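Local coordinates for DNA ligase (Archaeoglobus fulgidus, PDB 3GDE), which probably seals nicks in double-stranded DNA during replication, recombination and repair, using ATP and magnesium and passing through an adenylated lysine intermediate, at residues Ala248-Lys252 and Met388-Ala392; Glu398-Leu404 and Asn417-Ala423; Gly255-His261 and Val296-Val302; Asp351-Arg357 and Lys403-Tyr409. All blocks are in the same frame, centred on the assembly; numbering follows the deposited sequence.

Contact 1 (Ala248-Lys252 and Met388-Ala392). With PO4 (phosphate ion), chain C.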
# COMPACT_ATOMS: atom_id res chain seq x y z
N ALA A 248 -29.73 -0.02 1.79
CA ALA A 248 -29.24 -0.80 2.92
C ALA A 248 -28.33 0.11 3.74
O ALA A 248 -27.39 0.71 3.19
CB ALA A 248 -28.50 -2.03 2.44
N VAL A 249 -28.61 0.23 5.03
CA VAL A 249 -27.89 1.17 5.88
C VAL A 249 -27.28 0.45 7.06
O VAL A 249 -27.94 -0.34 7.73
CB VAL A 249 -28.80 2.33 6.39
CG1 VAL A 249 -27.97 3.40 7.11
CG2 VAL A 249 -29.58 2.99 5.25
N GLU A 250 -26.00 0.72 7.29
CA GLU A 250 -25.26 0.15 8.41
C GLU A 250 -24.53 1.28 9.13
O GLU A 250 -24.39 2.37 8.60
CB GLU A 250 -24.25 -0.88 7.91
CG GLU A 250 -24.87 -2.11 7.26
CD GLU A 250 -23.99 -2.74 6.18
OE1 GLU A 250 -22.79 -2.39 6.07
OE2 GLU A 250 -24.51 -3.60 5.43
N TRP A 251 -24.07 1.00 10.34
CA TRP A 251 -23.18 1.90 11.05
C TRP A 251 -21.85 1.99 10.31
O TRP A 251 -21.39 1.01 9.74
CB TRP A 251 -22.94 1.38 12.47
CG TRP A 251 -24.07 1.63 13.44
CD1 TRP A 251 -25.35 2.01 13.14
CD2 TRP A 251 -24.02 1.50 14.87
NE1 TRP A 251 -26.10 2.13 14.29
CE2 TRP A 251 -25.30 1.82 15.36
CE3 TRP A 251 -23.01 1.14 15.78
CZ2 TRP A 251 -25.61 1.81 16.73
CZ3 TRP A 251 -23.32 1.11 17.13
CH2 TRP A 251 -24.60 1.44 17.59
N LYS A 252 -21.24 3.18 10.30
CA LYS A 252 -19.82 3.29 10.02
C LYS A 252 -19.03 3.34 11.32
O LYS A 252 -19.09 4.33 12.05
CB LYS A 252 -19.49 4.51 9.17
CG LYS A 252 -18.04 4.46 8.74
CD LYS A 252 -17.70 5.56 7.77
CE LYS A 252 -16.40 5.25 7.06
NZ LYS A 252 -15.26 5.17 8.01
N MET A 388 -30.50 6.04 12.83
CA MET A 388 -29.36 5.13 12.89
C MET A 388 -28.06 5.92 12.99
O MET A 388 -27.21 5.61 13.82
CB MET A 388 -29.32 4.22 11.66
CG MET A 388 -28.73 2.87 11.97
SD MET A 388 -28.38 1.88 10.52
CE MET A 388 -28.40 0.25 11.25
N TYR A 389 -27.95 6.95 12.16
CA TYR A 389 -26.86 7.93 12.18
C TYR A 389 -26.65 8.50 13.59
O TYR A 389 -25.55 8.42 14.15
CB TYR A 389 -27.17 9.02 11.16
CG TYR A 389 -26.14 10.12 10.97
CD1 TYR A 389 -24.97 9.91 10.26
CD2 TYR A 389 -26.39 11.40 11.47
CE1 TYR A 389 -24.04 10.94 10.07
CE2 TYR A 389 -25.47 12.44 11.30
CZ TYR A 389 -24.31 12.20 10.60
OH TYR A 389 -23.43 13.23 10.43
N ASP A 390 -27.71 9.05 14.17
CA ASP A 390 -27.68 9.54 15.55
C ASP A 390 -27.22 8.48 16.54
O ASP A 390 -26.36 8.75 17.38
CB ASP A 390 -29.04 10.11 15.95
CG ASP A 390 -29.37 11.42 15.26
OD1 ASP A 390 -28.53 11.94 14.47
OD2 ASP A 390 -30.47 11.95 15.50
N GLU A 391 -27.78 7.27 16.43
CA GLU A 391 -27.42 6.16 17.30
C GLU A 391 -25.95 5.76 17.17
O GLU A 391 -25.28 5.52 18.18
CB GLU A 391 -28.33 4.94 17.05
CG GLU A 391 -29.68 5.00 17.77
CD GLU A 391 -30.49 3.70 17.65
OE1 GLU A 391 -31.70 3.78 17.31
OE2 GLU A 391 -29.91 2.60 17.89
N ALA A 392 -25.46 5.71 15.93
CA ALA A 392 -24.08 5.36 15.65
C ALA A 392 -23.11 6.35 16.29
O ALA A 392 -22.16 5.96 16.97
CB ALA A 392 -23.85 5.26 14.14
P PO4 C . -12.43 6.82 6.34
O1 PO4 C . -12.87 6.47 7.74
O2 PO4 C . -13.45 7.67 5.62
O3 PO4 C . -11.11 7.55 6.42
O4 PO4 C . -12.27 5.55 5.56
O HOH W 1 -29.28 1.98 15.32
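Helix residues Met388-Ala392 lie beside strand residues Ala248-Lys252 at a closest axis distance of 8.5 Å, running nearly the same way, at 20°. Met388 leads: its long, pliable side chain reaches the strand, with SD 3.8 Å from Val249 CG1 and CG 3.6 Å from Trp251 NE1. Met388 SD lies 5.0 Å from the centroid of the Trp251 five-membered ring, a Met-aromatic contact at the ring edge. Glu391, on the exposed side, brings CB to 4.2 Å from Trp251 CZ2, while its OE2 and the indole NE1 share a water through weak hydrogen bonds. Ala392 comes last. Ala392 CB sits 3.6 Å from the centroid of that Trp251 ring, over the face, a CH-pi contact for which a single methyl is well sized. Lys252, the signature nucleotidyltransferase lysine predicted to carry AMP, bonds a phosphate ion (NZ to O1, 2.7 Å) and pairs with Glu398. Helix 382-394 thus covers strand 247-252, flanked in the sheet by strands 371-379 and 399-403, with Val249 and Met388 both touching Ile377.

Contact 2 (Glu398-Leu404 and Asn417-Ala423). With PO4 (phosphate ion), chain C; PO4 (phosphate ion), chain B.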
# COMPACT_ATOMS: atom_id res chain seq x y z
N GLU A 398 -18.95 6.76 13.83
CA GLU A 398 -18.70 7.90 12.93
C GLU A 398 -19.89 8.40 12.12
O GLU A 398 -19.92 9.56 11.70
CB GLU A 398 -17.54 7.59 11.97
CG GLU A 398 -16.24 7.22 12.67
CD GLU A 398 -15.07 7.07 11.70
OE1 GLU A 398 -13.93 7.01 12.18
OE2 GLU A 398 -15.30 7.02 10.47
N GLY A 399 -20.86 7.51 11.91
CA GLY A 399 -22.00 7.80 11.04
C GLY A 399 -22.56 6.53 10.43
O GLY A 399 -22.63 5.49 11.10
N VAL A 400 -22.94 6.60 9.17
CA VAL A 400 -23.56 5.46 8.50
C VAL A 400 -22.98 5.15 7.13
O VAL A 400 -22.51 6.03 6.42
CB VAL A 400 -25.11 5.62 8.36
CG1 VAL A 400 -25.81 5.45 9.71
CG2 VAL A 400 -25.47 6.95 7.71
N MET A 401 -23.01 3.86 6.79
CA MET A 401 -22.77 3.43 5.42
C MET A 401 -24.12 3.26 4.76
O MET A 401 -25.04 2.70 5.36
CB MET A 401 -21.98 2.10 5.39
CG MET A 401 -20.60 2.16 6.04
SD MET A 401 -19.48 3.30 5.20
CE MET A 401 -19.34 2.52 3.60
N ILE A 402 -24.24 3.77 3.54
CA ILE A 402 -25.48 3.66 2.76
C ILE A 402 -25.20 2.95 1.45
O ILE A 402 -24.45 3.45 0.60
CB ILE A 402 -26.11 5.05 2.51
CG1 ILE A 402 -26.52 5.69 3.84
CG2 ILE A 402 -27.32 4.91 1.56
CD1 ILE A 402 -26.84 7.15 3.77
N LYS A 403 -25.81 1.78 1.27
CA LYS A 403 -25.47 0.88 0.16
C LYS A 403 -26.68 0.46 -0.67
O LYS A 403 -27.76 0.26 -0.14
CB LYS A 403 -24.75 -0.36 0.71
CG LYS A 403 -23.59 -0.07 1.65
CD LYS A 403 -23.06 -1.33 2.28
CE LYS A 403 -21.71 -1.08 2.95
NZ LYS A 403 -21.19 -2.31 3.60
N LEU A 404 -26.47 0.32 -1.98
CA LEU A 404 -27.52 -0.13 -2.91
C LEU A 404 -27.77 -1.63 -2.71
O LEU A 404 -26.87 -2.45 -2.94
CB LEU A 404 -27.06 0.08 -4.36
CG LEU A 404 -27.86 0.84 -5.41
CD1 LEU A 404 -27.66 0.16 -6.75
CD2 LEU A 404 -29.35 0.98 -5.09
N ASN A 417 -22.07 3.07 -5.36
CA ASN A 417 -22.91 2.00 -4.80
C ASN A 417 -22.85 1.90 -3.27
O ASN A 417 -23.78 1.41 -2.63
CB ASN A 417 -22.58 0.65 -5.44
CG ASN A 417 -23.23 0.46 -6.81
OD1 ASN A 417 -22.86 -0.44 -7.56
ND2 ASN A 417 -24.20 1.31 -7.13
N TRP A 418 -21.73 2.35 -2.71
CA TRP A 418 -21.57 2.49 -1.27
C TRP A 418 -21.22 3.94 -1.04
O TRP A 418 -20.39 4.51 -1.77
CB TRP A 418 -20.42 1.63 -0.74
CG TRP A 418 -20.62 0.13 -0.75
CD1 TRP A 418 -21.60 -0.58 -1.39
CD2 TRP A 418 -19.76 -0.84 -0.12
NE1 TRP A 418 -21.42 -1.93 -1.17
CE2 TRP A 418 -20.30 -2.12 -0.40
CE3 TRP A 418 -18.60 -0.75 0.66
CZ2 TRP A 418 -19.72 -3.30 0.08
CZ3 TRP A 418 -18.03 -1.93 1.15
CH2 TRP A 418 -18.59 -3.18 0.85
N LEU A 419 -21.85 4.54 -0.04
CA LEU A 419 -21.53 5.92 0.35
C LEU A 419 -21.33 5.99 1.87
O LEU A 419 -22.11 5.41 2.63
CB LEU A 419 -22.64 6.88 -0.09
CG LEU A 419 -22.99 6.95 -1.59
CD1 LEU A 419 -24.35 7.59 -1.76
CD2 LEU A 419 -21.94 7.70 -2.42
N LYS A 420 -20.28 6.68 2.29
CA LYS A 420 -20.11 6.98 3.70
C LYS A 420 -20.64 8.37 4.01
O LYS A 420 -20.33 9.34 3.32
CB LYS A 420 -18.65 6.81 4.20
CG LYS A 420 -17.55 6.93 3.16
CD LYS A 420 -16.14 6.77 3.76
CE LYS A 420 -15.22 6.07 2.77
NZ LYS A 420 -13.76 6.31 3.00
N VAL A 421 -21.47 8.46 5.04
CA VAL A 421 -21.88 9.75 5.58
C VAL A 421 -21.51 9.81 7.05
O VAL A 421 -22.03 9.06 7.88
CB VAL A 421 -23.38 10.07 5.32
CG1 VAL A 421 -24.23 8.86 5.54
CG2 VAL A 421 -23.86 11.24 6.18
N LYS A 422 -20.56 10.68 7.36
CA LYS A 422 -20.13 10.84 8.73
C LYS A 422 -20.12 12.30 9.12
O LYS A 422 -20.07 13.18 8.27
CB LYS A 422 -18.77 10.18 8.98
CG LYS A 422 -17.75 10.30 7.90
CD LYS A 422 -16.80 9.12 8.00
CE LYS A 422 -15.43 9.46 7.50
NZ LYS A 422 -14.43 9.69 8.56
N ALA A 423 -20.19 12.52 10.43
CA ALA A 423 -20.19 13.86 10.99
C ALA A 423 -18.83 14.55 10.77
O ALA A 423 -18.79 15.71 10.36
CB ALA A 423 -20.54 13.80 12.46
P PO4 C . -12.43 6.82 6.34
O1 PO4 C . -12.87 6.47 7.74
O2 PO4 C . -13.45 7.67 5.62
O3 PO4 C . -11.11 7.55 6.42
O4 PO4 C . -12.27 5.55 5.56
P PO4 B . -10.96 4.32 2.59
O1 PO4 B . -10.84 2.97 3.28
O2 PO4 B . -12.35 4.41 2.03
O3 PO4 B . -10.74 5.45 3.57
O4 PO4 B . -9.94 4.39 1.48
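The backbones of this antiparallel ladder put Met401, Lys403, Trp418 and Lys420 on one face and Val400, Ile402, Leu419 and Val421 on the other; rotamers then decide where each side chain reaches. Lys403, chi1 m and otherwise extended, lays NZ 3.8 Å from the centroid of the Trp418 six-membered ring, a cation-pi contact, and forms a salt bridge with Glu250. Met401 folds back, all three chi angles m, so that SD reaches 3.7 Å from Lys420 CB. Lys420 runs outward, its NZ bonding O2 of one phosphate ion at 2.6 Å and O2 of a second at 3.0 Å. Among the buried apolar residues, Val400 and Val421 pack under Tyr389 of helix 382-394, and Ile402 on Met244. Gly399 has phi 153°, and a CB there would clash with Val421 O. Glu398 OE2 pairs chiefly with Lys252; its bridge to Lys422 NZ, at 3.4 Å, is weak. Glu398-Lys403 (EGVMIK) is nucleotidyltransferase motif IV and Lys420-Lys422 (KVK) motif V, beside the predicted AMP-carrying Lys252; Lys420 is itself predicted to bind ATP.

Contact 3 (Gly255-His261 and Val296-Val302)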
# COMPACT_ATOMS: atom_id res chain seq x y z
N GLY A 255 -13.03 2.09 13.54
CA GLY A 255 -12.18 0.92 13.64
C GLY A 255 -11.31 0.72 12.41
O GLY A 255 -11.14 1.64 11.62
N SER A 256 -10.76 -0.49 12.27
CA SER A 256 -9.93 -0.83 11.12
C SER A 256 -10.56 -1.93 10.29
O SER A 256 -10.89 -2.98 10.80
CB SER A 256 -8.53 -1.23 11.54
OG SER A 256 -7.95 -0.22 12.33
N ARG A 257 -10.70 -1.67 8.99
CA ARG A 257 -11.24 -2.66 8.09
C ARG A 257 -10.30 -3.87 7.92
O ARG A 257 -9.07 -3.73 7.85
CB ARG A 257 -11.55 -2.02 6.75
CG ARG A 257 -12.54 -2.83 5.96
CD ARG A 257 -13.15 -2.03 4.85
NE ARG A 257 -13.83 -2.89 3.90
CZ ARG A 257 -14.30 -2.48 2.73
NH1 ARG A 257 -14.16 -1.21 2.36
NH2 ARG A 257 -14.89 -3.35 1.92
N VAL A 258 -10.89 -5.05 7.90
CA VAL A 258 -10.16 -6.28 7.69
C VAL A 258 -10.92 -7.23 6.77
O VAL A 258 -12.13 -7.07 6.52
CB VAL A 258 -9.83 -7.04 9.02
CG1 VAL A 258 -8.94 -6.21 9.92
CG2 VAL A 258 -11.10 -7.51 9.73
N GLN A 259 -10.19 -8.21 6.28
CA GLN A 259 -10.76 -9.27 5.47
C GLN A 259 -10.31 -10.61 6.05
O GLN A 259 -9.12 -10.86 6.23
CB GLN A 259 -10.33 -9.08 4.02
CG GLN A 259 -11.02 -9.99 3.05
CD GLN A 259 -10.52 -9.76 1.65
OE1 GLN A 259 -9.60 -10.43 1.19
NE2 GLN A 259 -11.11 -8.78 0.97
N VAL A 260 -11.28 -11.46 6.36
CA VAL A 260 -11.03 -12.70 7.10
C VAL A 260 -11.27 -13.91 6.20
O VAL A 260 -12.34 -14.03 5.58
CB VAL A 260 -11.92 -12.76 8.38
CG1 VAL A 260 -11.89 -14.16 9.00
CG2 VAL A 260 -11.47 -11.71 9.38
N HIS A 261 -10.26 -14.78 6.12
CA HIS A 261 -10.30 -15.96 5.27
C HIS A 261 -10.25 -17.24 6.12
O HIS A 261 -9.36 -17.40 6.96
CB HIS A 261 -9.11 -15.96 4.31
CG HIS A 261 -9.11 -14.83 3.33
ND1 HIS A 261 -9.32 -15.01 1.98
CD2 HIS A 261 -8.91 -13.50 3.50
CE1 HIS A 261 -9.25 -13.84 1.36
NE2 HIS A 261 -9.00 -12.91 2.27
N VAL A 296 -15.30 -19.52 4.15
CA VAL A 296 -15.73 -18.16 3.84
C VAL A 296 -14.59 -17.14 3.74
O VAL A 296 -13.48 -17.36 4.25
CB VAL A 296 -16.83 -17.62 4.82
CG1 VAL A 296 -18.07 -18.51 4.83
CG2 VAL A 296 -16.29 -17.45 6.23
N ILE A 297 -14.89 -16.03 3.07
CA ILE A 297 -14.05 -14.85 3.11
C ILE A 297 -14.97 -13.69 3.43
O ILE A 297 -15.90 -13.39 2.68
CB ILE A 297 -13.27 -14.63 1.80
CG1 ILE A 297 -12.25 -15.74 1.61
CG2 ILE A 297 -12.57 -13.25 1.82
CD1 ILE A 297 -11.83 -15.95 0.20
N LEU A 298 -14.72 -13.06 4.56
CA LEU A 298 -15.60 -12.02 5.09
C LEU A 298 -14.95 -10.65 5.08
O LEU A 298 -13.75 -10.53 5.33
CB LEU A 298 -16.01 -12.36 6.53
CG LEU A 298 -16.70 -13.70 6.82
CD1 LEU A 298 -17.02 -13.81 8.30
CD2 LEU A 298 -17.96 -13.88 5.99
N ASP A 299 -15.76 -9.63 4.81
CA ASP A 299 -15.39 -8.23 5.01
C ASP A 299 -15.92 -7.73 6.36
O ASP A 299 -17.11 -7.87 6.65
CB ASP A 299 -15.96 -7.36 3.89
CG ASP A 299 -14.89 -6.87 2.91
OD1 ASP A 299 -13.81 -7.51 2.77
OD2 ASP A 299 -15.15 -5.81 2.28
N GLY A 300 -15.04 -7.13 7.15
CA GLY A 300 -15.42 -6.64 8.47
C GLY A 300 -14.69 -5.42 9.01
O GLY A 300 -13.75 -4.91 8.40
N GLU A 301 -15.13 -4.97 10.17
CA GLU A 301 -14.46 -3.91 10.89
C GLU A 301 -14.03 -4.43 12.26
O GLU A 301 -14.84 -5.00 13.01
CB GLU A 301 -15.39 -2.72 11.04
CG GLU A 301 -14.68 -1.40 11.19
CD GLU A 301 -14.23 -0.78 9.87
OE1 GLU A 301 -13.34 0.09 9.91
OE2 GLU A 301 -14.77 -1.14 8.80
N VAL A 302 -12.75 -4.25 12.58
CA VAL A 302 -12.25 -4.56 13.92
C VAL A 302 -12.23 -3.28 14.75
O VAL A 302 -11.69 -2.25 14.32
CB VAL A 302 -10.86 -5.23 13.86
CG1 VAL A 302 -10.25 -5.36 15.25
CG2 VAL A 302 -10.97 -6.60 13.23
O HOH W 2 -12.09 2.03 9.11
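Strands 256-261 and 296-302 run antiparallel, their axes 4.5 Å apart at closest and at 143°, a marked twist. Three hydrogen-bonded pairs, Ser256 with Val302, Val258 with Gly300 and Val260 with Leu298, set the register; Val260 N to Leu298 O measures 2.8 Å and Val258 N to Gly300 O 2.9 Å. Gly255 precedes the ladder, where a CB would strike Val302 O. One face is mostly apolar: Val258 CG2 meets Val302 CG2 at 3.6 Å, both valines, beta-branched as suits a strand, pack on helix 313-321, and Val260 and Leu298 touch Phe339. The opposite face is mostly polar. Arg257, extended through t rotamers, delivers NH2 to Asp299 OD2 at 2.5 Å, a very short salt bridge; Gln259 NE2 adds a weak bond to Asp299 OD1 at 3.5 Å, while Gln259 OE1 accepts from His261 NE2 at 2.8 Å. Ile297 CG2 lies over the face of the His261 ring, 3.6 Å from its centroid, a CH-pi contact. Glu301 OE1 shares a water with Gly255 O. Arg257 and Glu301 are predicted ATP-binding residues. With Asp299, also bonded to Tyr409 OH, and Met229 O both holding the guanidinium, the chemistry is consistent with an arginine kept in place at the predicted ATP site, Phe340 alongside.

Contact 4 (Asp351-Arg357 and Lys403-Tyr409)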
# COMPACT_ATOMS: atom_id res chain seq x y z
N ASP A 351 -20.65 -11.67 -7.12
CA ASP A 351 -21.55 -11.31 -8.22
C ASP A 351 -23.02 -11.20 -7.81
O ASP A 351 -23.83 -10.64 -8.56
CB ASP A 351 -21.41 -12.26 -9.42
CG ASP A 351 -20.08 -12.09 -10.16
OD1 ASP A 351 -19.38 -11.08 -9.96
OD2 ASP A 351 -19.74 -12.98 -10.96
N LEU A 352 -23.37 -11.74 -6.64
CA LEU A 352 -24.67 -11.45 -6.00
C LEU A 352 -24.64 -9.92 -5.79
O LEU A 352 -23.59 -9.37 -5.49
CB LEU A 352 -24.88 -12.29 -4.75
CG LEU A 352 -24.65 -13.81 -4.93
CD1 LEU A 352 -24.91 -14.60 -3.63
CD2 LEU A 352 -25.46 -14.42 -6.09
N PRO A 353 -25.80 -9.23 -5.82
CA PRO A 353 -26.88 -8.94 -4.94
C PRO A 353 -26.49 -8.84 -3.46
O PRO A 353 -26.36 -9.84 -2.77
CB PRO A 353 -27.93 -9.95 -5.38
CG PRO A 353 -27.76 -9.80 -6.99
CD PRO A 353 -26.33 -9.11 -7.18
N LEU A 354 -26.25 -7.60 -3.03
CA LEU A 354 -25.95 -7.27 -1.64
C LEU A 354 -26.92 -7.95 -0.67
O LEU A 354 -26.49 -8.58 0.30
CB LEU A 354 -25.94 -5.75 -1.43
CG LEU A 354 -25.43 -5.20 -0.09
CD1 LEU A 354 -24.61 -3.94 -0.30
CD2 LEU A 354 -26.57 -4.93 0.89
N ARG A 355 -28.22 -7.83 -0.94
CA ARG A 355 -29.26 -8.45 -0.11
C ARG A 355 -29.11 -9.98 -0.02
O ARG A 355 -29.39 -10.57 1.03
CB ARG A 355 -30.67 -8.05 -0.58
CG ARG A 355 -31.01 -8.43 -2.02
CD ARG A 355 -32.25 -7.70 -2.56
NE ARG A 355 -31.98 -7.13 -3.89
CZ ARG A 355 -31.84 -7.84 -5.01
NH1 ARG A 355 -31.94 -9.17 -5.00
NH2 ARG A 355 -31.59 -7.22 -6.15
N GLU A 356 -28.65 -10.60 -1.12
CA GLU A 356 -28.35 -12.03 -1.16
C GLU A 356 -27.05 -12.39 -0.42
O GLU A 356 -26.98 -13.42 0.27
CB GLU A 356 -28.29 -12.53 -2.61
CG GLU A 356 -29.60 -12.40 -3.37
CD GLU A 356 -29.62 -13.18 -4.68
OE1 GLU A 356 -30.20 -12.65 -5.66
OE2 GLU A 356 -29.07 -14.31 -4.72
N ARG A 357 -26.02 -11.55 -0.57
CA ARG A 357 -24.79 -11.73 0.19
C ARG A 357 -25.07 -11.61 1.68
O ARG A 357 -24.55 -12.38 2.47
CB ARG A 357 -23.70 -10.73 -0.22
CG ARG A 357 -23.34 -10.74 -1.70
CD ARG A 357 -21.99 -10.09 -1.93
NE ARG A 357 -21.91 -8.73 -1.39
CZ ARG A 357 -22.37 -7.64 -1.99
NH1 ARG A 357 -22.96 -7.72 -3.17
NH2 ARG A 357 -22.22 -6.46 -1.41
N LYS A 403 -25.81 1.78 1.27
CA LYS A 403 -25.47 0.88 0.16
C LYS A 403 -26.68 0.46 -0.67
O LYS A 403 -27.76 0.26 -0.14
CB LYS A 403 -24.75 -0.36 0.71
CG LYS A 403 -23.59 -0.07 1.65
CD LYS A 403 -23.06 -1.33 2.28
CE LYS A 403 -21.71 -1.08 2.95
NZ LYS A 403 -21.19 -2.31 3.60
N LEU A 404 -26.47 0.32 -1.98
CA LEU A 404 -27.52 -0.13 -2.91
C LEU A 404 -27.77 -1.63 -2.71
O LEU A 404 -26.87 -2.45 -2.94
CB LEU A 404 -27.06 0.08 -4.36
CG LEU A 404 -27.86 0.84 -5.41
CD1 LEU A 404 -27.66 0.16 -6.75
CD2 LEU A 404 -29.35 0.98 -5.09
N PRO A 405 -28.99 -1.99 -2.26
CA PRO A 405 -29.31 -3.40 -1.95
C PRO A 405 -29.16 -4.37 -3.13
O PRO A 405 -29.03 -5.57 -2.91
CB PRO A 405 -30.78 -3.33 -1.49
CG PRO A 405 -30.96 -1.92 -1.04
CD PRO A 405 -30.14 -1.11 -1.99
N SER A 406 -29.14 -3.85 -4.35
CA SER A 406 -28.97 -4.69 -5.54
C SER A 406 -27.54 -4.73 -6.08
O SER A 406 -27.24 -5.51 -6.99
CB SER A 406 -29.94 -4.26 -6.64
OG SER A 406 -29.52 -3.03 -7.20
N SER A 407 -26.66 -3.89 -5.53
CA SER A 407 -25.29 -3.79 -6.03
C SER A 407 -24.53 -5.09 -5.77
O SER A 407 -24.74 -5.72 -4.73
CB SER A 407 -24.56 -2.56 -5.45
OG SER A 407 -24.36 -2.65 -4.05
N PRO A 408 -23.68 -5.52 -6.74
CA PRO A 408 -22.71 -6.59 -6.52
C PRO A 408 -21.47 -6.05 -5.81
O PRO A 408 -21.32 -4.84 -5.66
CB PRO A 408 -22.33 -7.02 -7.93
CG PRO A 408 -22.44 -5.76 -8.73
CD PRO A 408 -23.60 -4.99 -8.12
N TYR A 409 -20.58 -6.93 -5.38
CA TYR A 409 -19.35 -6.52 -4.74
C TYR A 409 -18.27 -6.38 -5.80
O TYR A 409 -17.97 -7.36 -6.52
CB TYR A 409 -18.96 -7.53 -3.65
CG TYR A 409 -17.79 -7.10 -2.78
CD1 TYR A 409 -18.00 -6.57 -1.51
CD2 TYR A 409 -16.47 -7.22 -3.24
CE1 TYR A 409 -16.92 -6.18 -0.71
CE2 TYR A 409 -15.40 -6.84 -2.45
CZ TYR A 409 -15.63 -6.32 -1.18
OH TYR A 409 -14.56 -5.93 -0.41
O HOH W 3 -18.55 -8.81 -9.03
O HOH W 4 -22.31 -4.15 -3.03
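A hydrogen bond from Arg357 NH1 to Ser407 O at 3.1 Å ties the start of a helix to a type I beta turn, Leu404 to Ser407, in the adenylation domain; a second, from Arg357 NH1 to Leu352 O at 2.9 Å, stays within 351-357 and steadies the guanidinium. Arginine suits the place because one guanidinium can serve several acceptors: its NE also forms a salt bridge with Asp341, and NH2 gives a proton to a water held by Ser407 OG and Pro408 O. The first turn of helix 354-364 has backbone NH groups without partners in the helix itself, and the turn supplies carbonyls for them: Leu354 N bonds Ser407 O at 3.0 Å and Arg355 N bonds Pro405 O at 3.1 Å. Pro353 occupies the N-cap position, and its O accepts from Arg357 N at 2.8 Å. Ser407 OG in turn bonds Leu404 O at 2.8 Å, bracing the turn from within. Further out, buried Leu354 points at the turn, its CB 3.4 Å from Pro405 O and its CD1 3.7 Å from Lys403 CB, whose amine is engaged by Glu250. Arg355 lies exposed at the surface, its NH2 3.4 Å from Ser406 CB. A water joins Asp351 OD1 to Tyr409 O at the far end. Finally, Pro408 CA makes a CA-H...O contact with Leu352 O at 3.1 Å.

In the fold
All four contacts lie in the adenylation domain; contacts 1, 2 and 3 share a sheet and hold residues predicted to bind ATP, which contact 4 reaches through Lys403, beside Glu250 and Phe340. Between contacts 1 and 2, centres about 8 Å apart, Ala248 O and Glu250 O each lie 2.7 Å from Lys403 N and Met401 N respectively, and Lys252 and Lys420 bind one phosphate ion. Contacts 2 and 4 share Lys403 and Leu404, so strand runs directly into turn. Lys403 NZ reaches Glu250 OE1 at 2.9 Å. Contact 3, about 17 Å from contacts 2 and 4 between centres, meets them through Arg257 NH2, 3.5 Å from Trp418 CZ3, and Asp299 OD2, 2.8 Å from Tyr409 OH.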